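Local coordinates for protein cellulase (Uncultured bacterium, PDB 6XSO) that probably hydrolyses internal beta-1,4-glycosidic bonds of cellulose and related plant polysaccharides, as a broad-specificity endoglucanase of glycoside hydrolase family 5, subfamily 4, at residues A[26-37]-A[343-353]; A[270-278]-A[320-331]. One frame throughout, in Å; residues are numbered along the deposited sequence. Where two conformers were deposited one is given.

Contact 1: residues A[26-37]-A[343-353]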
loop_
_atom_site.group_PDB
_atom_site.type_symbol
_atom_site.label_atom_id
_atom_site.label_comp_id
_atom_site.label_asym_id
_atom_site.label_seq_id
_atom_site.Cartn_x
_atom_site.Cartn_y
_atom_site.Cartn_z
ATOM N N VAL A 26 10.633 -6.272 5.579
ATOM C CA VAL A 26 10.269 -4.881 5.820
ATOM C C VAL A 26 11.501 -4.064 6.168
ATOM O O VAL A 26 11.676 -2.941 5.685
ATOM C CB VAL A 26 9.177 -4.828 6.905
ATOM C CG1 VAL A 26 8.950 -3.398 7.368
ATOM C CG2 VAL A 26 7.881 -5.451 6.379
ATOM N N LYS A 27 12.408 -4.629 6.958
ATOM C CA LYS A 27 13.678 -3.948 7.193
ATOM C C LYS A 27 14.464 -3.779 5.900
ATOM O O LYS A 27 15.057 -2.719 5.651
ATOM C CB LYS A 27 14.505 -4.751 8.198
ATOM C CG LYS A 27 15.934 -4.269 8.400
ATOM C CD LYS A 27 16.686 -5.201 9.352
ATOM C CE LYS A 27 18.174 -4.854 9.445
ATOM N NZ LYS A 27 18.889 -5.061 8.148
ATOM N N ASN A 28 14.502 -4.821 5.068
ATOM C CA ASN A 28 15.360 -4.796 3.887
ATOM C C ASN A 28 14.797 -3.927 2.769
ATOM O O ASN A 28 15.537 -3.606 1.830
ATOM C CB ASN A 28 15.615 -6.208 3.362
ATOM C CG ASN A 28 16.488 -7.013 4.278
ATOM O OD1 ASN A 28 17.285 -6.462 5.025
ATOM N ND2 ASN A 28 16.361 -8.328 4.211
ATOM N N MET A 29 13.518 -3.549 2.850
ATOM C CA MET A 29 12.940 -2.653 1.859
ATOM C C MET A 29 13.606 -1.278 1.845
ATOM O O MET A 29 13.570 -0.588 0.816
ATOM C CB MET A 29 11.462 -2.440 2.146
ATOM C CG MET A 29 10.580 -3.611 1.784
ATOM S SD MET A 29 8.911 -3.465 2.450
ATOM C CE MET A 29 8.212 -5.036 1.926
ATOM N N GLY A 30 14.247 -0.868 2.933
ATOM C CA GLY A 30 14.851 0.456 2.939
ATOM C C GLY A 30 13.783 1.536 2.889
ATOM O O GLY A 30 12.799 1.506 3.639
ATOM N N VAL A 31 13.985 2.504 1.993
ATOM C CA VAL A 31 12.984 3.524 1.710
ATOM C C VAL A 31 12.330 3.207 0.375
ATOM O O VAL A 31 13.014 2.874 -0.597
ATOM C CB VAL A 31 13.520 4.969 1.710
ATOM C CG1 VAL A 31 13.712 5.434 3.133
ATOM C CG2 VAL A 31 14.781 5.100 0.874
ATOM N N GLY A 32 11.000 3.343 0.340
ATOM C CA GLY A 32 10.207 2.996 -0.819
ATOM C C GLY A 32 9.486 4.192 -1.423
ATOM O O GLY A 32 9.456 5.290 -0.864
ATOM N N TRP A 33 8.859 3.937 -2.575
ATOM C CA TRP A 33 8.123 4.939 -3.324
ATOM C C TRP A 33 6.915 4.269 -3.953
ATOM O O TRP A 33 6.965 3.081 -4.288
ATOM C CB TRP A 33 8.983 5.484 -4.444
ATOM C CG TRP A 33 8.349 6.577 -5.265
ATOM C CD1 TRP A 33 7.925 7.808 -4.831
ATOM C CD2 TRP A 33 8.089 6.538 -6.670
ATOM N NE1 TRP A 33 7.435 8.538 -5.888
ATOM C CE2 TRP A 33 7.522 7.776 -7.026
ATOM C CE3 TRP A 33 8.304 5.581 -7.669
ATOM C CZ2 TRP A 33 7.167 8.079 -8.339
ATOM C CZ3 TRP A 33 7.938 5.885 -8.966
ATOM C CH2 TRP A 33 7.381 7.116 -9.289
ATOM N N ASN A 34 5.838 5.051 -4.120
ATOM C CA ASN A 34 4.612 4.607 -4.776
ATOM C C ASN A 34 4.551 5.095 -6.218
ATOM O O ASN A 34 4.607 6.304 -6.473
ATOM C CB ASN A 34 3.362 5.175 -4.094
ATOM C CG ASN A 34 2.975 4.432 -2.884
ATOM O OD1 ASN A 34 2.213 3.476 -2.942
ATOM N ND2 ASN A 34 3.476 4.884 -1.743
ATOM N N LEU A 35 4.323 4.165 -7.146
ATOM C CA LEU A 35 3.988 4.491 -8.536
ATOM C C LEU A 35 2.501 4.843 -8.618
ATOM O O LEU A 35 1.669 4.117 -9.172
ATOM C CB LEU A 35 4.327 3.311 -9.428
ATOM C CG LEU A 35 4.216 3.587 -10.937
ATOM C CD1 LEU A 35 5.353 4.425 -11.478
ATOM C CD2 LEU A 35 4.116 2.257 -11.709
ATOM N N GLY A 36 2.156 5.974 -7.989
ATOM C CA GLY A 36 0.759 6.319 -7.814
ATOM C C GLY A 36 0.102 6.919 -9.058
ATOM O O GLY A 36 0.743 7.442 -9.974
ATOM N N ASN A 37 -1.237 6.829 -9.066
ATOM C CA ASN A 37 -2.085 7.403 -10.110
ATOM C C ASN A 37 -1.780 6.799 -11.483
ATOM O O ASN A 37 -1.929 7.452 -12.522
ATOM C CB ASN A 37 -1.996 8.934 -10.149
ATOM C CG ASN A 37 -2.768 9.623 -9.028
ATOM O OD1 ASN A 37 -3.318 9.001 -8.105
ATOM N ND2 ASN A 37 -2.807 10.942 -9.115
ATOM N N GLY A 343 12.104 -0.638 12.676
ATOM C CA GLY A 343 12.011 -1.612 11.605
ATOM C C GLY A 343 10.771 -1.482 10.746
ATOM O O GLY A 343 10.337 -2.481 10.150
ATOM N N ILE A 344 10.204 -0.277 10.653
ATOM C CA ILE A 344 9.012 0.024 9.863
ATOM C C ILE A 344 9.449 0.621 8.532
ATOM O O ILE A 344 10.247 1.566 8.502
ATOM C CB ILE A 344 8.103 1.007 10.627
ATOM C CG1 ILE A 344 7.567 0.353 11.904
ATOM C CG2 ILE A 344 7.011 1.554 9.718
ATOM C CD1 ILE A 344 6.755 1.300 12.780
ATOM N N ALA A 345 8.969 0.050 7.430
ATOM C CA ALA A 345 9.302 0.560 6.107
ATOM C C ALA A 345 8.323 1.655 5.707
ATOM O O ALA A 345 7.143 1.612 6.057
ATOM C CB ALA A 345 9.235 -0.559 5.069
ATOM N N THR A 346 8.825 2.650 4.982
ATOM C CA THR A 346 8.023 3.776 4.512
ATOM C C THR A 346 8.055 3.842 2.991
ATOM O O THR A 346 9.089 3.549 2.376
ATOM C CB THR A 346 8.525 5.123 5.065
ATOM O OG1 THR A 346 9.784 5.477 4.508
ATOM C CG2 THR A 346 8.654 5.061 6.579
ATOM N N PHE A 347 6.897 4.190 2.392
ATOM C CA PHE A 347 6.751 4.329 0.938
ATOM C C PHE A 347 6.152 5.707 0.639
ATOM O O PHE A 347 4.967 5.940 0.895
ATOM C CB PHE A 347 5.856 3.208 0.360
ATOM C CG PHE A 347 6.499 1.837 0.330
ATOM C CD1 PHE A 347 6.655 1.103 1.488
ATOM C CD2 PHE A 347 6.905 1.256 -0.876
ATOM C CE1 PHE A 347 7.237 -0.155 1.461
ATOM C CE2 PHE A 347 7.481 -0.014 -0.913
ATOM C CZ PHE A 347 7.646 -0.716 0.247
ATOM N N TYR A 348 6.962 6.623 0.096
ATOM C CA TYR A 348 6.505 7.985 -0.180
ATOM C C TYR A 348 5.452 7.996 -1.295
ATOM O O TYR A 348 5.540 7.229 -2.253
ATOM C CB TYR A 348 7.717 8.875 -0.554
ATOM C CG TYR A 348 7.327 10.316 -0.588
ATOM C CD1 TYR A 348 6.970 10.923 -1.787
ATOM C CD2 TYR A 348 7.266 11.068 0.580
ATOM C CE1 TYR A 348 6.549 12.237 -1.816
ATOM C CE2 TYR A 348 6.851 12.376 0.554
ATOM C CZ TYR A 348 6.488 12.952 -0.641
ATOM O OH TYR A 348 6.049 14.252 -0.633
ATOM N N TRP A 349 4.437 8.860 -1.162
ATOM C CA TRP A 349 3.342 8.907 -2.139
ATOM C C TRP A 349 3.667 9.871 -3.284
ATOM O O TRP A 349 3.618 11.090 -3.107
ATOM C CB TRP A 349 2.026 9.340 -1.485
ATOM C CG TRP A 349 0.928 9.385 -2.529
ATOM C CD1 TRP A 349 0.362 10.498 -3.093
ATOM C CD2 TRP A 349 0.341 8.264 -3.181
ATOM N NE1 TRP A 349 -0.559 10.129 -4.046
ATOM C CE2 TRP A 349 -0.586 8.762 -4.128
ATOM C CE3 TRP A 349 0.502 6.878 -3.063
ATOM C CZ2 TRP A 349 -1.346 7.921 -4.939
ATOM C CZ3 TRP A 349 -0.258 6.045 -3.854
ATOM C CH2 TRP A 349 -1.178 6.566 -4.783
ATOM N N MET A 350 3.932 9.326 -4.471
ATOM C CA MET A 350 4.086 10.103 -5.710
ATOM C C MET A 350 5.160 11.181 -5.548
ATOM O O MET A 350 6.179 10.977 -4.877
ATOM C CB MET A 350 2.727 10.606 -6.175
ATOM C CG MET A 350 1.787 9.503 -6.644
ATOM S SD MET A 350 0.236 10.097 -7.361
ATOM C CE MET A 350 0.811 10.759 -8.920
ATOM N N GLY A 351 4.965 12.322 -6.191
ATOM C CA GLY A 351 6.030 13.289 -6.262
ATOM C C GLY A 351 7.256 12.607 -6.827
ATOM O O GLY A 351 7.155 11.586 -7.518
ATOM N N LEU A 352 8.410 13.185 -6.520
ATOM C CA LEU A 352 9.748 12.702 -6.854
ATOM C C LEU A 352 10.007 12.681 -8.354
ATOM O O LEU A 352 10.857 13.440 -8.831
ATOM C CB LEU A 352 10.070 11.352 -6.221
ATOM C CG LEU A 352 9.860 11.231 -4.710
ATOM C CD1 LEU A 352 10.576 9.974 -4.209
ATOM C CD2 LEU A 352 10.290 12.441 -3.898
ATOM N N SER A 353 9.346 11.779 -9.084
ATOM C CA SER A 353 9.389 11.731 -10.548
ATOM C C SER A 353 7.953 11.554 -11.014
ATOM O O SER A 353 7.352 10.493 -10.800
ATOM C CB SER A 353 10.270 10.587 -11.046
ATOM O OG SER A 353 10.372 10.611 -12.470
HETATM O O HOH W 1 11.648 3.448 5.142
HETATM O O HOH W 2 9.821 6.546 1.814
#
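The indole of W33 meets 343-353 with its edge: NE1 donates to M350 O at 2.9 Å, with the acceptor only 8° out of the ring plane, and more weakly to G351 O. The methyl CD1 of L352 lies 3.5 Å from W33 CD1. With CG anti to the backbone N (chi1 -178°), the indole reaches forward to M350 and G351. The ring of F347 has the CA of G32 over one face, a CH-pi contact 4.1 Å from the centroid, and the sulfur of M29 at its edge, a Met-aromatic contact. M350 CG lies 3.5 Å above one face of the W349 ring, offset toward the rim. The side chains of N34 and W349 cross, amide and ring planes 51° apart, with N34 CG 3.5 Å from W349 CE3. Y348 O takes two bonds from N34: the backbone N in the ladder and ND2 (3.2 Å), which approaches from above the carbonyl plane; ND2 also bonds G307 O of strand 304-309. G32 N to T346 O (2.8 Å) and Y348 N to G32 O complete the parallel ladder, and water 1 bridges G30 O and T346 N. These bonds join the first and last strands of the TIM barrel, closing it. Strand 78-81 flanks 31-34, where R80 binds N34 OD1; strand 304-309 flanks 345-349, and helix 325-341 covers V31, T346 and Y348.

Contact 2: residues A[270-278]-A[320-331]. With LMR ((2S)-2-hydroxybutanedioic acid), chain C.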
loop_
_atom_site.group_PDB
_atom_site.type_symbol
_atom_site.label_atom_id
_atom_site.label_comp_id
_atom_site.label_asym_id
_atom_site.label_seq_id
_atom_site.Cartn_x
_atom_site.Cartn_y
_atom_site.Cartn_z
ATOM N N ALA A 270 0.046 7.320 6.338
ATOM C CA ALA A 270 0.212 8.462 7.235
ATOM C C ALA A 270 0.499 9.726 6.441
ATOM O O ALA A 270 1.502 9.800 5.718
ATOM C CB ALA A 270 1.366 8.218 8.208
ATOM N N TYR A 271 -0.343 10.741 6.643
ATOM C CA TYR A 271 -0.151 12.060 6.042
ATOM C C TYR A 271 -0.271 13.105 7.143
ATOM O O TYR A 271 -1.264 13.835 7.229
ATOM C CB TYR A 271 -1.176 12.288 4.940
ATOM C CG TYR A 271 -0.998 11.386 3.736
ATOM C CD1 TYR A 271 -0.279 11.806 2.639
ATOM C CD2 TYR A 271 -1.593 10.133 3.674
ATOM C CE1 TYR A 271 -0.147 11.002 1.513
ATOM C CE2 TYR A 271 -1.464 9.325 2.568
ATOM C CZ TYR A 271 -0.755 9.762 1.479
ATOM O OH TYR A 271 -0.634 9.000 0.339
ATOM N N PRO A 272 0.731 13.191 8.011
ATOM C CA PRO A 272 0.621 14.076 9.176
ATOM C C PRO A 272 0.551 15.541 8.779
ATOM O O PRO A 272 1.128 15.968 7.778
ATOM C CB PRO A 272 1.915 13.807 9.955
ATOM C CG PRO A 272 2.444 12.525 9.435
ATOM C CD PRO A 272 1.952 12.376 8.024
ATOM N N THR A 273 -0.087 16.328 9.635
ATOM C CA THR A 273 -0.115 17.770 9.454
ATOM C C THR A 273 1.149 18.383 10.048
ATOM O O THR A 273 1.474 18.147 11.217
ATOM C CB THR A 273 -1.351 18.349 10.134
ATOM O OG1 THR A 273 -2.545 17.785 9.570
ATOM C CG2 THR A 273 -1.403 19.842 9.937
ATOM N N ILE A 274 1.872 19.155 9.238
ATOM C CA ILE A 274 3.022 19.905 9.727
ATOM C C ILE A 274 2.795 21.407 9.685
ATOM O O ILE A 274 3.445 22.135 10.449
ATOM C CB ILE A 274 4.329 19.524 9.001
ATOM C CG1 ILE A 274 4.309 19.940 7.530
ATOM C CG2 ILE A 274 4.598 18.030 9.153
ATOM C CD1 ILE A 274 5.696 19.823 6.835
ATOM N N ALA A 275 1.884 21.896 8.854
ATOM C CA ALA A 275 1.635 23.329 8.801
ATOM C C ALA A 275 1.094 23.839 10.130
ATOM O O ALA A 275 0.198 23.237 10.729
ATOM C CB ALA A 275 0.653 23.628 7.670
ATOM N N GLY A 276 1.649 24.952 10.594
ATOM C CA GLY A 276 1.251 25.547 11.850
ATOM C C GLY A 276 1.902 24.944 13.068
ATOM O O GLY A 276 1.569 25.346 14.190
ATOM N N LYS A 277 2.819 24.003 12.890
ATOM C CA LYS A 277 3.480 23.331 13.993
ATOM C C LYS A 277 4.974 23.620 13.990
ATOM O O LYS A 277 5.582 23.882 12.944
ATOM C CB LYS A 277 3.279 21.819 13.906
ATOM C CG LYS A 277 1.831 21.389 14.044
ATOM C CD LYS A 277 1.695 19.896 13.975
ATOM C CE LYS A 277 0.226 19.485 14.038
ATOM N NZ LYS A 277 0.068 18.012 13.911
ATOM N N THR A 278 5.557 23.547 15.179
ATOM C CA THR A 278 6.998 23.616 15.300
ATOM C C THR A 278 7.576 22.230 15.041
ATOM O O THR A 278 6.884 21.215 15.142
ATOM C CB THR A 278 7.404 24.021 16.707
ATOM O OG1 THR A 278 7.039 22.962 17.606
ATOM C CG2 THR A 278 6.726 25.334 17.117
ATOM N N ASP A 320 3.054 21.534 1.117
ATOM C CA ASP A 320 4.112 21.891 2.062
ATOM C C ASP A 320 5.480 21.914 1.391
ATOM O O ASP A 320 6.371 22.646 1.833
ATOM C CB ASP A 320 4.113 20.933 3.249
ATOM C CG ASP A 320 2.872 21.052 4.087
ATOM O OD1 ASP A 320 2.385 22.181 4.294
ATOM O OD2 ASP A 320 2.347 20.005 4.508
ATOM N N TYR A 321 5.667 21.151 0.317
ATOM C CA TYR A 321 6.923 21.231 -0.431
ATOM C C TYR A 321 7.169 22.642 -0.961
ATOM O O TYR A 321 8.313 23.128 -0.976
ATOM C CB TYR A 321 6.855 20.197 -1.567
ATOM C CG TYR A 321 8.035 20.189 -2.479
ATOM C CD1 TYR A 321 9.200 19.518 -2.131
ATOM C CD2 TYR A 321 7.997 20.856 -3.698
ATOM C CE1 TYR A 321 10.294 19.512 -2.972
ATOM C CE2 TYR A 321 9.090 20.852 -4.545
ATOM C CZ TYR A 321 10.235 20.171 -4.176
ATOM O OH TYR A 321 11.323 20.152 -5.014
ATOM N N ASP A 322 6.109 23.321 -1.395
ATOM C CA ASP A 322 6.226 24.683 -1.885
ATOM C C ASP A 322 6.233 25.699 -0.749
ATOM O O ASP A 322 7.030 26.644 -0.762
ATOM C CB ASP A 322 5.068 24.988 -2.841
ATOM C CG ASP A 322 5.259 24.362 -4.216
ATOM O OD1 ASP A 322 6.416 24.077 -4.597
ATOM O OD2 ASP A 322 4.247 24.158 -4.918
ATOM N N ALA A 323 5.373 25.511 0.249
ATOM C CA ALA A 323 5.138 26.564 1.226
ATOM C C ALA A 323 6.086 26.537 2.415
ATOM O O ALA A 323 6.307 27.592 3.026
ATOM C CB ALA A 323 3.711 26.480 1.769
ATOM N N ARG A 324 6.598 25.370 2.794
ATOM C CA ARG A 324 7.418 25.218 4.000
ATOM C C ARG A 324 8.388 24.061 3.777
ATOM O O ARG A 324 8.376 23.044 4.479
ATOM C CB ARG A 324 6.535 25.040 5.235
ATOM C CG ARG A 324 5.436 23.974 5.140
ATOM C CD ARG A 324 4.395 24.047 6.280
ATOM N NE ARG A 324 3.782 25.365 6.333
ATOM C CZ ARG A 324 2.784 25.771 5.552
ATOM N NH1 ARG A 324 2.251 24.942 4.657
ATOM N NH2 ARG A 324 2.335 27.020 5.648
ATOM N N LYS A 325 9.231 24.211 2.749
ATOM C CA LYS A 325 10.046 23.099 2.279
ATOM C C LYS A 325 11.028 22.634 3.340
ATOM O O LYS A 325 11.175 21.423 3.569
ATOM C CB LYS A 325 10.784 23.494 1.002
ATOM C CG LYS A 325 11.651 22.366 0.421
ATOM C CD LYS A 325 12.413 22.826 -0.806
ATOM C CE LYS A 325 11.503 22.987 -2.026
ATOM N NZ LYS A 325 12.317 23.030 -3.296
ATOM N N SER A 326 11.701 23.567 4.011
ATOM C CA SER A 326 12.663 23.154 5.025
ATOM C C SER A 326 11.987 22.416 6.171
ATOM O O SER A 326 12.501 21.395 6.641
ATOM C CB SER A 326 13.426 24.355 5.564
ATOM O OG SER A 326 14.278 23.923 6.615
ATOM N N LEU A 327 10.841 22.919 6.647
ATOM C CA LEU A 327 10.120 22.200 7.695
ATOM C C LEU A 327 9.711 20.812 7.211
ATOM O O LEU A 327 9.804 19.826 7.958
ATOM C CB LEU A 327 8.885 22.981 8.131
ATOM C CG LEU A 327 8.198 22.445 9.382
ATOM C CD1 LEU A 327 9.023 22.688 10.646
ATOM C CD2 LEU A 327 6.823 23.088 9.525
ATOM N N MET A 328 9.294 20.708 5.944
ATOM C CA MET A 328 8.949 19.408 5.396
ATOM C C MET A 328 10.156 18.476 5.401
ATOM O O MET A 328 10.036 17.286 5.729
ATOM C CB MET A 328 8.397 19.551 3.977
ATOM C CG MET A 328 8.003 18.224 3.401
ATOM S SD MET A 328 7.316 18.421 1.763
ATOM C CE MET A 328 6.846 16.731 1.421
ATOM N N PHE A 329 11.325 18.992 5.005
ATOM C CA PHE A 329 12.534 18.177 4.993
ATOM C C PHE A 329 12.951 17.761 6.405
ATOM O O PHE A 329 13.460 16.652 6.593
ATOM C CB PHE A 329 13.662 18.931 4.279
ATOM C CG PHE A 329 13.512 19.017 2.763
ATOM C CD1 PHE A 329 12.427 18.488 2.085
ATOM C CD2 PHE A 329 14.493 19.629 2.017
ATOM C CE1 PHE A 329 12.341 18.580 0.686
ATOM C CE2 PHE A 329 14.406 19.711 0.637
ATOM C CZ PHE A 329 13.349 19.205 -0.020
ATOM N N GLN A 330 12.767 18.636 7.399
ATOM C CA GLN A 330 13.054 18.245 8.778
ATOM C C GLN A 330 12.086 17.166 9.239
ATOM O O GLN A 330 12.466 16.258 9.992
ATOM C CB GLN A 330 12.974 19.463 9.695
ATOM C CG GLN A 330 13.930 20.568 9.306
ATOM C CD GLN A 330 13.606 21.879 9.999
ATOM O OE1 GLN A 330 13.449 21.926 11.224
ATOM N NE2 GLN A 330 13.491 22.951 9.220
ATOM N N PHE A 331 10.832 17.252 8.791
ATOM C CA PHE A 331 9.852 16.213 9.076
ATOM C C PHE A 331 10.280 14.892 8.447
ATOM O O PHE A 331 10.247 13.838 9.100
ATOM C CB PHE A 331 8.465 16.662 8.567
ATOM C CG PHE A 331 7.503 15.526 8.324
ATOM C CD1 PHE A 331 6.944 14.850 9.389
ATOM C CD2 PHE A 331 7.171 15.141 7.040
ATOM C CE1 PHE A 331 6.070 13.801 9.184
ATOM C CE2 PHE A 331 6.310 14.084 6.822
ATOM C CZ PHE A 331 5.750 13.424 7.895
HETATM C C1 LMR C . 6.609 27.120 8.900
HETATM O O1A LMR C . 5.881 27.444 7.905
HETATM O O1B LMR C . 6.111 26.912 10.034
HETATM C C2 LMR C . 8.124 26.971 8.731
HETATM O O2 LMR C . 8.387 27.474 7.454
HETATM C C3 LMR C . 8.913 27.706 9.796
HETATM C C4 LMR C . 10.394 27.679 9.408
HETATM O O4A LMR C . 11.188 28.511 9.929
HETATM O O4B LMR C . 10.843 26.841 8.573
HETATM O O HOH W 3 0.805 19.976 6.744
#
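The loop 270-278 runs past the helical segment 320-331 with no direct hydrogen bond between them, its nearest CA pairs being A275 with D320 and I274 with M328 at over 7 Å, and it reverses in a type II beta turn from I274 to K277 closed by K277 N to I274 O. I274 is the main apolar element. Its CG2 sits over one face of the F331 ring, 4.2 Å from the centroid and 25° off the normal, a CH-pi contact. Its other branch, with CG1 between the backbone N and carbonyl carbon (chi1 67°), carries CD1 to within 3.6 Å of M328 CA and lays CG1 alongside the carboxylate of D320. P272 CG approaches F331 CZ at 3.8 Å, the two side chains crossing at about a right angle, while L327 CD2 packs against the carbonyls of I274 and K277. In the TIM barrel this packing lies on the periphery, where the loop leads from strand 264-270 into helix 279-298, whose I282 also touches I274 and F331. Water 3 supplies a polar link, accepting from I274 N and donating to D320 OD2 at 2.7 Å; T311 also bonds that oxygen. D320 OD1 receives R324 NH1 in a salt bridge of 2.8 Å, 10° out of the guanidinium plane, which would hold the guanidinium against rotation. A275 CB lies over one face of that group, offset toward its rim. The bound malate approaches from the guanidinium edge, where R324 NE donates a weak bond of 3.3 Å to LMR O1A.

Overall arrangement
From the N terminus, the chain passes through helix 22-28 into strand 31-34, the first half of contact 1, and returns to it only after 305 residues, when strand 345-349 seals the eight-stranded barrel. Contact 2 is nested inside that large loop: 270-278 follows strand 264-270 and meets 320-331 after 41 intervening residues, which include helix 279-298 and strand 304-309. Contact 1 thus ties barrel strands together near the chain centre, and contact 2, whose centre lies about 22 Å from the centre of the chain, joins a loop to outer helices. Their centres are 18 Å apart, yet they touch: W349 CB lies 3.2 Å from Y271 OH, and helix 325-341 leads, after a short turn at G343, into strand 345-349.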